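Local atomic coordinates of argonaute protein (Marinitoga piezophila, PDB entry 5I4A), a protein that uses short guide RNAs with a 5'-hydroxyl end to bind complementary targets and cleave single-stranded DNA, with manganese as the preferred metal. Residues S324-A329 with F413-Y418; N372-V377 with I398-L403; I376-K381 with E405-I410. All blocks are in the same frame, centred on the assembly; numbering follows the deposited sequence.

In the fold
All three contacts lie in the Mid domain and reach the guide RNA, chain B: contact 1 meets nucleotide A2, contacts 2 and 3 both U1 and A2. Contact 2 pairs strands 374-379 and 398-403 of the parallel sheet; contact 3 shares I376 and V377 with it and sets the following helix 404-409 against the same strand, their centres about 12 Å apart. Contact 1 packs helix 412-424 on helix 325-333, its centre about 15 Å from that of contact 2. Y418 OH of contact 1 joins the two through a probable hydrogen bond of 2.7 Å to Q400 O. The three lie away from the probable catalytic residues of the PIWI domain, D449, E485, D519 and N627.

Contact 1 (S324-A329 with F413-Y418); sequences SVFYRA and FIIKSY. With nucleotides of chain B.
The ring of F326 meets I415 at its edge: methyl CG2 of I415 lies near the ring plane, 4.0 Å from CD1 of F326. F319 adds an edge-to-face ring pair to F326. On the other helix, the F413 ring carries CG1 of I414 on one face, 3.5 Å above the plane and offset toward the rim, while its edge turns to the guide, with CE2 of F413 3.6 Å from N1 of nucleotide A2 of chain B. CA of V325, three residues earlier, lies over one face of the R328 guanidinium, offset toward the rim.

I415 carries the interface. Its CG2, anti to the backbone N (chi1 -70° places CG1 beside that N), lies 3.8 Å from F326 CA. The I415 and V325 side chains cross at about a right angle, I415 CG2 meeting V325 CG1 at 4.1 Å. A329 CB packs on K416 CA, but the lysine chain then leads away to a cation-pi contact with F285. The pair is a helix-helix packing in the Mid domain, with axes 9.0 Å apart at closest approach and a crossing angle of -44°; no hydrogen bond joins the two segments. S324 stands at the N-cap of its helix, where OG accepts a weak bond from F326 N.

Within helix 412-424, S417 OG donates back to F413 O, one turn earlier, over 2.8 Å in the carbonyl plane. S417 N bonds it too, so two donors grip F413 O; the OG bond holds the hydroxyl's rotation. S417 CB lies 3.2 Å from N3 of nucleotide A2 of chain B.

Contact 2 (N372-V377 with I398-L403); sequences NVMAIV and ILQPIL. With nucleotides of chain B.
M374 and I398, with the aliphatic CG of Q400, make the apolar centre on one face of the strand pair. M374 lies side by side with I398 and with Q400, pointing the same way as each; its SD is 3.6 Å from I398 CG2 and also touches Q400 CG. The bend at chi2 of M374 (-66°) accompanies this placement of the sulfur between its two neighbours, and M374 CE meets I398 CD1. Farther along this face, I376 and I402 touch through their CG2 methyls. On the opposite face V377 crosses L399 obliquely, and V377 CG2 to L399 CD1, at 3.5 Å, is tighter than usual van der Waals contact.

These residues belong to a beta-alpha-beta unit, strand 374-379, helix 387-392 and strand 398-403, within the parallel sheet of the Mid domain. L399 packs on L389 and V390 of that helix, whereas I376 and I402 of the other face meet Y418 of helix 412-424. The register pairs M374 with I398 and V377 with P401, and five backbone bonds hold it. I398 N points almost along the V373 C=O axis. By contrast, V377 N meets Q400 O at 3.3 Å from well above the carbonyl plane, 52° out of it. Donors alternate along strand 398-403, I398, Q400, then I402, whose N bonds V377 O in the carbonyl plane at 2.9 Å; the proline falls at a position that owes this neighbour no N-H, and P401 CA adds a CA-H...O contact to the same oxygen.

At one end, the polar tip of N372 bonds E428 through ND2. At the other, L403, the N-cap residue of helix 404-409, donates its backbone N to OP2 of nucleotide A2 of chain B over 2.6 Å, an almost straight bond with an angle of 178°.

Contact 3 (I376-K381 with E405-I410); sequences IVLLDK and EKLEDI. With nucleotides of chain B.
CG of L378 and CG of L407 both sit anti to their carbonyl carbons (chi1 -78° and -83°), and the two side chains cross at about a right angle. L378 CD2 thereby meets L407 CD1 at 3.8 Å, joining strand 374-379 to helix 404-409; L318 and I402 also pack on L407. E405 is less relaxed: CG occupies the crowded position between N and the carbonyl carbon, and the chain bends at chi2 (-92°), bringing OE1 to 3.2 Å from D380 O. Both are acceptors, so this approach is no hydrogen bond. D380 is engaged by S303, Q307 and K404, the last through a salt bridge.

K406 extends from the helix toward the guide RNA bound by the Mid domain. Its NZ donates to OP1 of nucleotide A2 of chain B at 2.8 Å and to N7 of the adenine of the same nucleotide at 2.8 Å. An alanine here would remove both bonds and would probably loosen the hold on phosphate and base together. One ammonium group bridging phosphate and purine is likely to tie the base's orientation to its own phosphate, and the phosphate would be expected to stabilise the lysine's positive charge.

Contact 1 (S324-A329 with F413-Y418)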
loop_
_atom_site.group_PDB
_atom_site.type_symbol
_atom_site.label_atom_id
_atom_site.label_comp_id
_atom_site.label_asym_id
_atom_site.label_seq_id
_atom_site.Cartn_x
_atom_site.Cartn_y
_atom_site.Cartn_z
ATOM N N SER A 324 -15.384 -27.309 -23.032
ATOM C CA SER A 324 -14.439 -27.304 -21.926
ATOM C C SER A 324 -14.816 -26.257 -20.887
ATOM O O SER A 324 -15.754 -25.482 -21.084
ATOM C CB SER A 324 -13.024 -27.034 -22.432
ATOM O OG SER A 324 -12.882 -25.683 -22.844
ATOM N N VAL A 325 -14.081 -26.229 -19.776
ATOM C CA VAL A 325 -14.313 -25.223 -18.744
ATOM C C VAL A 325 -14.089 -23.820 -19.298
ATOM O O VAL A 325 -14.754 -22.863 -18.879
ATOM C CB VAL A 325 -13.423 -25.510 -17.517
ATOM C CG1 VAL A 325 -11.960 -25.604 -17.927
ATOM C CG2 VAL A 325 -13.623 -24.463 -16.432
ATOM N N PHE A 326 -13.169 -23.671 -20.257
ATOM C CA PHE A 326 -12.938 -22.364 -20.866
ATOM C C PHE A 326 -14.177 -21.875 -21.608
ATOM O O PHE A 326 -14.575 -20.710 -21.478
ATOM C CB PHE A 326 -11.733 -22.429 -21.811
ATOM C CG PHE A 326 -11.401 -21.115 -22.466
ATOM C CD1 PHE A 326 -10.519 -20.232 -21.867
ATOM C CD2 PHE A 326 -11.969 -20.766 -23.681
ATOM C CE1 PHE A 326 -10.216 -19.021 -22.465
ATOM C CE2 PHE A 326 -11.671 -19.557 -24.281
ATOM C CZ PHE A 326 -10.792 -18.686 -23.674
ATOM N N TYR A 327 -14.798 -22.753 -22.403
ATOM C CA TYR A 327 -15.978 -22.354 -23.165
ATOM C C TYR A 327 -17.203 -22.205 -22.272
ATOM O O TYR A 327 -18.058 -21.355 -22.535
ATOM C CB TYR A 327 -16.264 -23.364 -24.276
ATOM C CG TYR A 327 -15.269 -23.328 -25.412
ATOM C CD1 TYR A 327 -15.411 -22.422 -26.456
ATOM C CD2 TYR A 327 -14.191 -24.204 -25.444
ATOM C CE1 TYR A 327 -14.503 -22.388 -27.498
ATOM C CE2 TYR A 327 -13.280 -24.176 -26.483
ATOM C CZ TYR A 327 -13.442 -23.265 -27.508
ATOM O OH TYR A 327 -12.539 -23.232 -28.547
ATOM N N ARG A 328 -17.316 -23.025 -21.228
ATOM C CA ARG A 328 -18.432 -22.870 -20.300
ATOM C C ARG A 328 -18.308 -21.573 -19.513
ATOM O O ARG A 328 -19.313 -20.906 -19.246
ATOM C CB ARG A 328 -18.512 -24.072 -19.358
ATOM C CG ARG A 328 -18.768 -25.396 -20.068
ATOM C CD ARG A 328 -19.295 -26.462 -19.116
ATOM N NE ARG A 328 -18.428 -26.664 -17.961
ATOM C CZ ARG A 328 -17.347 -27.437 -17.967
ATOM N NH1 ARG A 328 -16.995 -28.077 -19.072
ATOM N NH2 ARG A 328 -16.617 -27.564 -16.868
ATOM N N ALA A 329 -17.081 -21.193 -19.145
ATOM C CA ALA A 329 -16.874 -19.926 -18.450
ATOM C C ALA A 329 -17.277 -18.747 -19.326
ATOM O O ALA A 329 -17.933 -17.810 -18.857
ATOM C CB ALA A 329 -15.416 -19.795 -18.016
ATOM N N PHE A 413 -10.919 -22.870 -11.350
ATOM C CA PHE A 413 -11.074 -21.498 -10.876
ATOM C C PHE A 413 -10.054 -20.567 -11.517
ATOM O O PHE A 413 -10.318 -19.369 -11.673
ATOM C CB PHE A 413 -10.982 -21.440 -9.346
ATOM C CG PHE A 413 -9.588 -21.613 -8.800
ATOM C CD1 PHE A 413 -9.061 -22.877 -8.596
ATOM C CD2 PHE A 413 -8.818 -20.510 -8.461
ATOM C CE1 PHE A 413 -7.786 -23.040 -8.085
ATOM C CE2 PHE A 413 -7.542 -20.665 -7.949
ATOM C CZ PHE A 413 -7.026 -21.934 -7.761
ATOM N N ILE A 414 -8.899 -21.099 -11.919
ATOM C CA ILE A 414 -7.901 -20.280 -12.597
ATOM C C ILE A 414 -8.348 -19.958 -14.020
ATOM O O ILE A 414 -8.277 -18.804 -14.462
ATOM C CB ILE A 414 -6.531 -20.979 -12.574
ATOM C CG1 ILE A 414 -5.990 -21.034 -11.143
ATOM C CG2 ILE A 414 -5.548 -20.271 -13.495
ATOM C CD1 ILE A 414 -4.667 -21.744 -11.011
ATOM N N ILE A 415 -8.821 -20.967 -14.756
ATOM C CA ILE A 415 -9.306 -20.718 -16.113
ATOM C C ILE A 415 -10.530 -19.814 -16.081
ATOM O O ILE A 415 -10.673 -18.913 -16.920
ATOM C CB ILE A 415 -9.601 -22.043 -16.844
ATOM C CG1 ILE A 415 -8.305 -22.786 -17.162
ATOM C CG2 ILE A 415 -10.358 -21.791 -18.141
ATOM C CD1 ILE A 415 -7.908 -23.790 -16.130
ATOM N N LYS A 416 -11.431 -20.035 -15.117
ATOM C CA LYS A 416 -12.578 -19.147 -14.948
ATOM C C LYS A 416 -12.124 -17.712 -14.713
ATOM O O LYS A 416 -12.635 -16.774 -15.338
ATOM C CB LYS A 416 -13.450 -19.632 -13.783
ATOM C CG LYS A 416 -14.187 -20.937 -14.050
ATOM C CD LYS A 416 -14.868 -21.478 -12.795
ATOM C CE LYS A 416 -16.124 -20.693 -12.444
ATOM N NZ LYS A 416 -16.950 -21.390 -11.414
ATOM N N SER A 417 -11.155 -17.528 -13.813
ATOM C CA SER A 417 -10.628 -16.197 -13.526
ATOM C C SER A 417 -9.997 -15.568 -14.760
ATOM O O SER A 417 -10.173 -14.371 -15.021
ATOM C CB SER A 417 -9.600 -16.292 -12.404
ATOM O OG SER A 417 -10.220 -16.664 -11.187
ATOM N N TYR A 418 -9.240 -16.363 -15.514
ATOM C CA TYR A 418 -8.602 -15.892 -16.738
ATOM C C TYR A 418 -9.636 -15.350 -17.722
ATOM O O TYR A 418 -9.452 -14.274 -18.306
ATOM C CB TYR A 418 -7.800 -17.046 -17.341
ATOM C CG TYR A 418 -6.842 -16.709 -18.459
ATOM C CD1 TYR A 418 -6.028 -15.582 -18.405
ATOM C CD2 TYR A 418 -6.719 -17.554 -19.553
ATOM C CE1 TYR A 418 -5.139 -15.296 -19.431
ATOM C CE2 TYR A 418 -5.834 -17.280 -20.573
ATOM C CZ TYR A 418 -5.048 -16.151 -20.512
ATOM O OH TYR A 418 -4.171 -15.880 -21.535
ATOM P P A B 2 -0.432 -16.260 -14.268
ATOM O OP1 A B 2 0.047 -16.352 -12.870
ATOM O OP2 A B 2 -0.483 -17.480 -15.112
ATOM O "O5'" A B 2 -1.893 -15.630 -14.210
ATOM C "C5'" A B 2 -2.613 -15.308 -15.392
ATOM C "C4'" A B 2 -4.047 -14.988 -15.067
ATOM O "O4'" A B 2 -4.720 -16.203 -14.643
ATOM C "C3'" A B 2 -4.246 -14.024 -13.907
ATOM O "O3'" A B 2 -4.138 -12.664 -14.286
ATOM C "C2'" A B 2 -5.618 -14.416 -13.377
ATOM O "O2'" A B 2 -6.650 -13.895 -14.200
ATOM C "C1'" A B 2 -5.574 -15.931 -13.555
ATOM N N9 A B 2 -5.013 -16.601 -12.368
ATOM C C8 A B 2 -3.771 -17.167 -12.235
ATOM N N7 A B 2 -3.546 -17.693 -11.054
ATOM C C5 A B 2 -4.727 -17.450 -10.362
ATOM C C6 A B 2 -5.137 -17.755 -9.052
ATOM N N6 A B 2 -4.371 -18.399 -8.166
ATOM N N1 A B 2 -6.377 -17.367 -8.678
ATOM C C2 A B 2 -7.145 -16.723 -9.563
ATOM N N3 A B 2 -6.865 -16.382 -10.820
ATOM C C4 A B 2 -5.632 -16.780 -11.159
#

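Contact 2 (N372-V377 with I398-L403)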
loop_
_atom_site.group_PDB
_atom_site.type_symbol
_atom_site.label_atom_id
_atom_site.label_comp_id
_atom_site.label_asym_id
_atom_site.label_seq_id
_atom_site.Cartn_x
_atom_site.Cartn_y
_atom_site.Cartn_z
ATOM N N ASN A 372 -11.154 -5.841 -30.259
ATOM C CA ASN A 372 -10.608 -6.425 -29.039
ATOM C C ASN A 372 -10.214 -7.869 -29.322
ATOM O O ASN A 372 -11.077 -8.720 -29.556
ATOM C CB ASN A 372 -11.627 -6.358 -27.906
ATOM C CG ASN A 372 -12.235 -4.979 -27.753
ATOM O OD1 ASN A 372 -11.523 -3.982 -27.656
ATOM N ND2 ASN A 372 -13.566 -4.915 -27.749
ATOM N N VAL A 373 -8.913 -8.149 -29.297
ATOM C CA VAL A 373 -8.402 -9.500 -29.499
ATOM C C VAL A 373 -7.388 -9.781 -28.404
ATOM O O VAL A 373 -6.414 -9.032 -28.243
ATOM C CB VAL A 373 -7.770 -9.685 -30.891
ATOM C CG1 VAL A 373 -7.115 -11.061 -30.996
ATOM C CG2 VAL A 373 -8.825 -9.521 -31.973
ATOM N N MET A 374 -7.619 -10.852 -27.654
ATOM C CA MET A 374 -6.726 -11.245 -26.577
ATOM C C MET A 374 -5.515 -11.981 -27.132
ATOM O O MET A 374 -5.639 -12.843 -28.005
ATOM C CB MET A 374 -7.459 -12.142 -25.583
ATOM C CG MET A 374 -8.744 -11.543 -25.051
ATOM S SD MET A 374 -8.415 -10.080 -24.061
ATOM C CE MET A 374 -10.051 -9.378 -23.969
ATOM N N ALA A 375 -4.341 -11.643 -26.618
ATOM C CA ALA A 375 -3.120 -12.370 -26.935
ATOM C C ALA A 375 -2.818 -13.279 -25.748
ATOM O O ALA A 375 -2.304 -12.835 -24.720
ATOM C CB ALA A 375 -1.971 -11.415 -27.227
ATOM N N ILE A 376 -3.161 -14.559 -25.892
ATOM C CA ILE A 376 -2.844 -15.570 -24.884
ATOM C C ILE A 376 -1.366 -15.916 -25.044
ATOM O O ILE A 376 -0.979 -16.666 -25.946
ATOM C CB ILE A 376 -3.739 -16.804 -25.016
ATOM C CG1 ILE A 376 -5.201 -16.418 -24.756
ATOM C CG2 ILE A 376 -3.294 -17.893 -24.047
ATOM C CD1 ILE A 376 -6.206 -17.451 -25.219
ATOM N N VAL A 377 -0.537 -15.362 -24.171
ATOM C CA VAL A 377 0.912 -15.469 -24.270
ATOM C C VAL A 377 1.378 -16.409 -23.169
ATOM O O VAL A 377 1.231 -16.103 -21.978
ATOM C CB VAL A 377 1.587 -14.097 -24.149
ATOM C CG1 VAL A 377 3.097 -14.231 -24.269
ATOM C CG2 VAL A 377 1.030 -13.154 -25.205
ATOM N N ILE A 398 -4.567 -7.136 -26.959
ATOM C CA ILE A 398 -4.749 -7.059 -25.514
ATOM C C ILE A 398 -3.890 -8.161 -24.903
ATOM O O ILE A 398 -4.239 -9.343 -24.958
ATOM C CB ILE A 398 -6.222 -7.201 -25.120
ATOM C CG1 ILE A 398 -7.061 -6.113 -25.795
ATOM C CG2 ILE A 398 -6.380 -7.127 -23.606
ATOM C CD1 ILE A 398 -8.552 -6.250 -25.554
ATOM N N LEU A 399 -2.763 -7.770 -24.319
ATOM C CA LEU A 399 -1.795 -8.726 -23.799
ATOM C C LEU A 399 -2.376 -9.467 -22.599
ATOM O O LEU A 399 -2.772 -8.846 -21.606
ATOM C CB LEU A 399 -0.507 -7.995 -23.424
ATOM C CG LEU A 399 0.676 -8.789 -22.874
ATOM C CD1 LEU A 399 0.965 -9.975 -23.760
ATOM C CD2 LEU A 399 1.895 -7.892 -22.775
ATOM N N GLN A 400 -2.430 -10.797 -22.691
ATOM C CA GLN A 400 -3.008 -11.644 -21.648
ATOM C C GLN A 400 -2.068 -12.806 -21.359
ATOM O O GLN A 400 -2.315 -13.942 -21.787
ATOM C CB GLN A 400 -4.395 -12.151 -22.052
ATOM C CG GLN A 400 -5.471 -11.068 -22.119
ATOM C CD GLN A 400 -5.863 -10.537 -20.747
ATOM O OE1 GLN A 400 -5.430 -11.060 -19.721
ATOM N NE2 GLN A 400 -6.687 -9.496 -20.728
ATOM N N PRO A 401 -0.993 -12.567 -20.612
ATOM C CA PRO A 401 -0.035 -13.642 -20.334
ATOM C C PRO A 401 -0.576 -14.625 -19.307
ATOM O O PRO A 401 -1.424 -14.298 -18.476
ATOM C CB PRO A 401 1.195 -12.900 -19.793
ATOM C CG PRO A 401 0.906 -11.416 -19.989
ATOM C CD PRO A 401 -0.581 -11.292 -20.008
ATOM N N ILE A 402 -0.064 -15.852 -19.377
ATOM C CA ILE A 402 -0.424 -16.891 -18.415
ATOM C C ILE A 402 0.734 -17.875 -18.307
ATOM O O ILE A 402 1.384 -18.203 -19.304
ATOM C CB ILE A 402 -1.744 -17.596 -18.801
ATOM C CG1 ILE A 402 -2.112 -18.656 -17.756
ATOM C CG2 ILE A 402 -1.652 -18.207 -20.197
ATOM C CD1 ILE A 402 -3.501 -19.230 -17.919
ATOM N N LEU A 403 0.996 -18.331 -17.085
ATOM C CA LEU A 403 2.083 -19.268 -16.847
ATOM C C LEU A 403 1.789 -20.616 -17.494
ATOM O O LEU A 403 0.682 -21.150 -17.373
ATOM C CB LEU A 403 2.312 -19.435 -15.344
ATOM C CG LEU A 403 2.768 -18.166 -14.621
ATOM C CD1 LEU A 403 2.901 -18.408 -13.126
ATOM C CD2 LEU A 403 4.083 -17.677 -15.207
ATOM P P A B 2 -0.432 -16.260 -14.268
ATOM O OP1 A B 2 0.047 -16.352 -12.870
ATOM O OP2 A B 2 -0.483 -17.480 -15.112
ATOM O "O5'" A B 2 -1.893 -15.630 -14.210
ATOM C "C5'" A B 2 -2.613 -15.308 -15.392
ATOM C "C4'" A B 2 -4.047 -14.988 -15.067
ATOM O "O4'" A B 2 -4.720 -16.203 -14.643
ATOM C "C3'" A B 2 -4.246 -14.024 -13.907
ATOM O "O3'" A B 2 -4.138 -12.664 -14.286
ATOM C "C2'" A B 2 -5.618 -14.416 -13.377
ATOM O "O2'" A B 2 -6.650 -13.895 -14.200
ATOM C "C1'" A B 2 -5.574 -15.931 -13.555
ATOM N N9 A B 2 -5.013 -16.601 -12.368
ATOM C C8 A B 2 -3.771 -17.167 -12.235
ATOM N N7 A B 2 -3.546 -17.693 -11.054
ATOM C C5 A B 2 -4.727 -17.450 -10.362
ATOM C C6 A B 2 -5.137 -17.755 -9.052
ATOM N N6 A B 2 -4.371 -18.399 -8.166
ATOM N N1 A B 2 -6.377 -17.367 -8.678
ATOM C C2 A B 2 -7.145 -16.723 -9.563
ATOM N N3 A B 2 -6.865 -16.382 -10.820
ATOM C C4 A B 2 -5.632 -16.780 -11.159
ATOM O "O5'" U B 1 -0.200 -10.929 -14.397
ATOM C "C5'" U B 1 -0.373 -11.595 -15.643
ATOM C "C4'" U B 1 0.485 -12.834 -15.744
ATOM O "O4'" U B 1 1.878 -12.441 -15.862
ATOM C "C3'" U B 1 0.401 -13.790 -14.556
ATOM O "O3'" U B 1 0.448 -15.142 -15.012
ATOM C "C2'" U B 1 1.660 -13.469 -13.755
ATOM O "O2'" U B 1 2.157 -14.551 -12.994
ATOM C "C1'" U B 1 2.645 -13.058 -14.847
ATOM N N1 U B 1 3.634 -12.077 -14.381
ATOM C C2 U B 1 4.984 -12.351 -14.499
ATOM O O2 U B 1 5.414 -13.383 -14.987
ATOM N N3 U B 1 5.815 -11.362 -14.026
ATOM C C4 U B 1 5.433 -10.159 -13.455
ATOM O O4 U B 1 6.290 -9.362 -13.073
ATOM C C5 U B 1 4.022 -9.957 -13.369
ATOM C C6 U B 1 3.195 -10.902 -13.822
#

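Contact 3 (I376-K381 with E405-I410)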
loop_
_atom_site.group_PDB
_atom_site.type_symbol
_atom_site.label_atom_id
_atom_site.label_comp_id
_atom_site.label_asym_id
_atom_site.label_seq_id
_atom_site.Cartn_x
_atom_site.Cartn_y
_atom_site.Cartn_z
ATOM N N ILE A 376 -3.161 -14.559 -25.892
ATOM C CA ILE A 376 -2.844 -15.570 -24.884
ATOM C C ILE A 376 -1.366 -15.916 -25.044
ATOM O O ILE A 376 -0.979 -16.666 -25.946
ATOM C CB ILE A 376 -3.739 -16.804 -25.016
ATOM C CG1 ILE A 376 -5.201 -16.418 -24.756
ATOM C CG2 ILE A 376 -3.294 -17.893 -24.047
ATOM C CD1 ILE A 376 -6.206 -17.451 -25.219
ATOM N N VAL A 377 -0.537 -15.362 -24.171
ATOM C CA VAL A 377 0.912 -15.469 -24.270
ATOM C C VAL A 377 1.378 -16.409 -23.169
ATOM O O VAL A 377 1.231 -16.103 -21.978
ATOM C CB VAL A 377 1.587 -14.097 -24.149
ATOM C CG1 VAL A 377 3.097 -14.231 -24.269
ATOM C CG2 VAL A 377 1.030 -13.154 -25.205
ATOM N N LEU A 378 1.922 -17.557 -23.561
ATOM C CA LEU A 378 2.351 -18.561 -22.599
ATOM C C LEU A 378 3.753 -18.233 -22.102
ATOM O O LEU A 378 4.701 -18.161 -22.894
ATOM C CB LEU A 378 2.310 -19.955 -23.223
ATOM C CG LEU A 378 0.938 -20.620 -23.337
ATOM C CD1 LEU A 378 0.135 -20.060 -24.505
ATOM C CD2 LEU A 378 1.097 -22.130 -23.456
ATOM N N LEU A 379 3.878 -18.024 -20.795
ATOM C CA LEU A 379 5.158 -17.766 -20.154
ATOM C C LEU A 379 5.726 -19.069 -19.609
ATOM O O LEU A 379 5.007 -19.854 -18.987
ATOM C CB LEU A 379 5.007 -16.749 -19.021
ATOM C CG LEU A 379 4.252 -15.449 -19.310
ATOM C CD1 LEU A 379 4.124 -14.616 -18.046
ATOM C CD2 LEU A 379 4.928 -14.646 -20.414
ATOM N N ASP A 380 7.019 -19.294 -19.846
ATOM C CA ASP A 380 7.663 -20.503 -19.343
ATOM C C ASP A 380 7.790 -20.486 -17.826
ATOM O O ASP A 380 7.722 -21.541 -17.185
ATOM C CB ASP A 380 9.039 -20.666 -19.986
ATOM C CG ASP A 380 8.952 -21.094 -21.434
ATOM O OD1 ASP A 380 8.222 -22.065 -21.722
ATOM O OD2 ASP A 380 9.606 -20.453 -22.284
ATOM N N LYS A 381 7.961 -19.306 -17.239
ATOM C CA LYS A 381 8.124 -19.155 -15.801
ATOM C C LYS A 381 7.747 -17.727 -15.442
ATOM O O LYS A 381 7.595 -16.869 -16.316
ATOM C CB LYS A 381 9.559 -19.467 -15.370
ATOM C CG LYS A 381 10.590 -18.629 -16.110
ATOM C CD LYS A 381 11.982 -18.778 -15.524
ATOM C CE LYS A 381 12.948 -17.803 -16.184
ATOM N NZ LYS A 381 12.490 -16.391 -16.040
ATOM N N GLU A 405 2.739 -23.476 -16.599
ATOM C CA GLU A 405 2.393 -24.488 -15.605
ATOM C C GLU A 405 0.920 -24.435 -15.228
ATOM O O GLU A 405 0.326 -25.469 -14.908
ATOM C CB GLU A 405 3.258 -24.337 -14.350
ATOM C CG GLU A 405 3.536 -22.910 -13.917
ATOM C CD GLU A 405 4.816 -22.371 -14.517
ATOM O OE1 GLU A 405 4.899 -22.271 -15.762
ATOM O OE2 GLU A 405 5.745 -22.066 -13.741
ATOM N N LYS A 406 0.313 -23.248 -15.251
ATOM C CA LYS A 406 -1.103 -23.146 -14.924
ATOM C C LYS A 406 -1.996 -23.593 -16.071
ATOM O O LYS A 406 -3.157 -23.942 -15.833
ATOM C CB LYS A 406 -1.442 -21.716 -14.504
ATOM C CG LYS A 406 -0.735 -21.297 -13.224
ATOM C CD LYS A 406 -1.087 -19.879 -12.809
ATOM C CE LYS A 406 -0.328 -19.479 -11.550
ATOM N NZ LYS A 406 -0.804 -18.183 -10.991
ATOM N N LEU A 407 -1.487 -23.598 -17.304
ATOM C CA LEU A 407 -2.203 -24.254 -18.391
ATOM C C LEU A 407 -1.992 -25.761 -18.372
ATOM O O LEU A 407 -2.845 -26.506 -18.863
ATOM C CB LEU A 407 -1.774 -23.687 -19.746
ATOM C CG LEU A 407 -2.465 -22.395 -20.185
ATOM C CD1 LEU A 407 -2.217 -22.124 -21.661
ATOM C CD2 LEU A 407 -3.953 -22.469 -19.893
ATOM N N GLU A 408 -0.881 -26.226 -17.800
ATOM C CA GLU A 408 -0.608 -27.658 -17.781
ATOM C C GLU A 408 -1.549 -28.398 -16.834
ATOM O O GLU A 408 -2.000 -29.507 -17.143
ATOM C CB GLU A 408 0.848 -27.910 -17.393
ATOM C CG GLU A 408 1.842 -27.756 -18.535
ATOM C CD GLU A 408 3.279 -27.799 -18.052
ATOM O OE1 GLU A 408 3.502 -27.624 -16.835
ATOM O OE2 GLU A 408 4.186 -28.013 -18.885
ATOM N N ASP A 409 -1.863 -27.804 -15.680
ATOM C CA ASP A 409 -2.631 -28.503 -14.654
ATOM C C ASP A 409 -4.122 -28.195 -14.684
ATOM O O ASP A 409 -4.910 -29.006 -14.186
ATOM C CB ASP A 409 -2.068 -28.185 -13.263
ATOM C CG ASP A 409 -0.857 -29.035 -12.913
ATOM O OD1 ASP A 409 0.278 -28.622 -13.236
ATOM O OD2 ASP A 409 -1.040 -30.121 -12.322
ATOM N N ILE A 410 -4.520 -27.054 -15.244
ATOM C CA ILE A 410 -5.920 -26.740 -15.518
ATOM C C ILE A 410 -6.759 -26.816 -14.246
ATOM O O ILE A 410 -7.586 -27.720 -14.085
ATOM C CB ILE A 410 -6.488 -27.670 -16.610
ATOM C CG1 ILE A 410 -5.518 -27.776 -17.785
ATOM C CG2 ILE A 410 -7.830 -27.166 -17.127
ATOM C CD1 ILE A 410 -6.067 -28.569 -18.956
ATOM P P A B 2 -0.432 -16.260 -14.268
ATOM O OP1 A B 2 0.047 -16.352 -12.870
ATOM O OP2 A B 2 -0.483 -17.480 -15.112
ATOM O "O5'" A B 2 -1.893 -15.630 -14.210
ATOM C "C5'" A B 2 -2.613 -15.308 -15.392
ATOM C "C4'" A B 2 -4.047 -14.988 -15.067
ATOM O "O4'" A B 2 -4.720 -16.203 -14.643
ATOM C "C3'" A B 2 -4.246 -14.024 -13.907
ATOM O "O3'" A B 2 -4.138 -12.664 -14.286
ATOM C "C2'" A B 2 -5.618 -14.416 -13.377
ATOM O "O2'" A B 2 -6.650 -13.895 -14.200
ATOM C "C1'" A B 2 -5.574 -15.931 -13.555
ATOM N N9 A B 2 -5.013 -16.601 -12.368
ATOM C C8 A B 2 -3.771 -17.167 -12.235
ATOM N N7 A B 2 -3.546 -17.693 -11.054
ATOM C C5 A B 2 -4.727 -17.450 -10.362
ATOM C C6 A B 2 -5.137 -17.755 -9.052
ATOM N N6 A B 2 -4.371 -18.399 -8.166
ATOM N N1 A B 2 -6.377 -17.367 -8.678
ATOM C C2 A B 2 -7.145 -16.723 -9.563
ATOM N N3 A B 2 -6.865 -16.382 -10.820
ATOM C C4 A B 2 -5.632 -16.780 -11.159
ATOM O "O5'" U B 1 -0.200 -10.929 -14.397
ATOM C "C5'" U B 1 -0.373 -11.595 -15.643
ATOM C "C4'" U B 1 0.485 -12.834 -15.744
ATOM O "O4'" U B 1 1.878 -12.441 -15.862
ATOM C "C3'" U B 1 0.401 -13.790 -14.556
ATOM O "O3'" U B 1 0.448 -15.142 -15.012
ATOM C "C2'" U B 1 1.660 -13.469 -13.755
ATOM O "O2'" U B 1 2.157 -14.551 -12.994
ATOM C "C1'" U B 1 2.645 -13.058 -14.847
ATOM N N1 U B 1 3.634 -12.077 -14.381
ATOM C C2 U B 1 4.984 -12.351 -14.499
ATOM O O2 U B 1 5.414 -13.383 -14.987
ATOM N N3 U B 1 5.815 -11.362 -14.026
ATOM C C4 U B 1 5.433 -10.159 -13.455
ATOM O O4 U B 1 6.290 -9.362 -13.073
ATOM C C5 U B 1 4.022 -9.957 -13.369
ATOM C C6 U B 1 3.195 -10.902 -13.822
#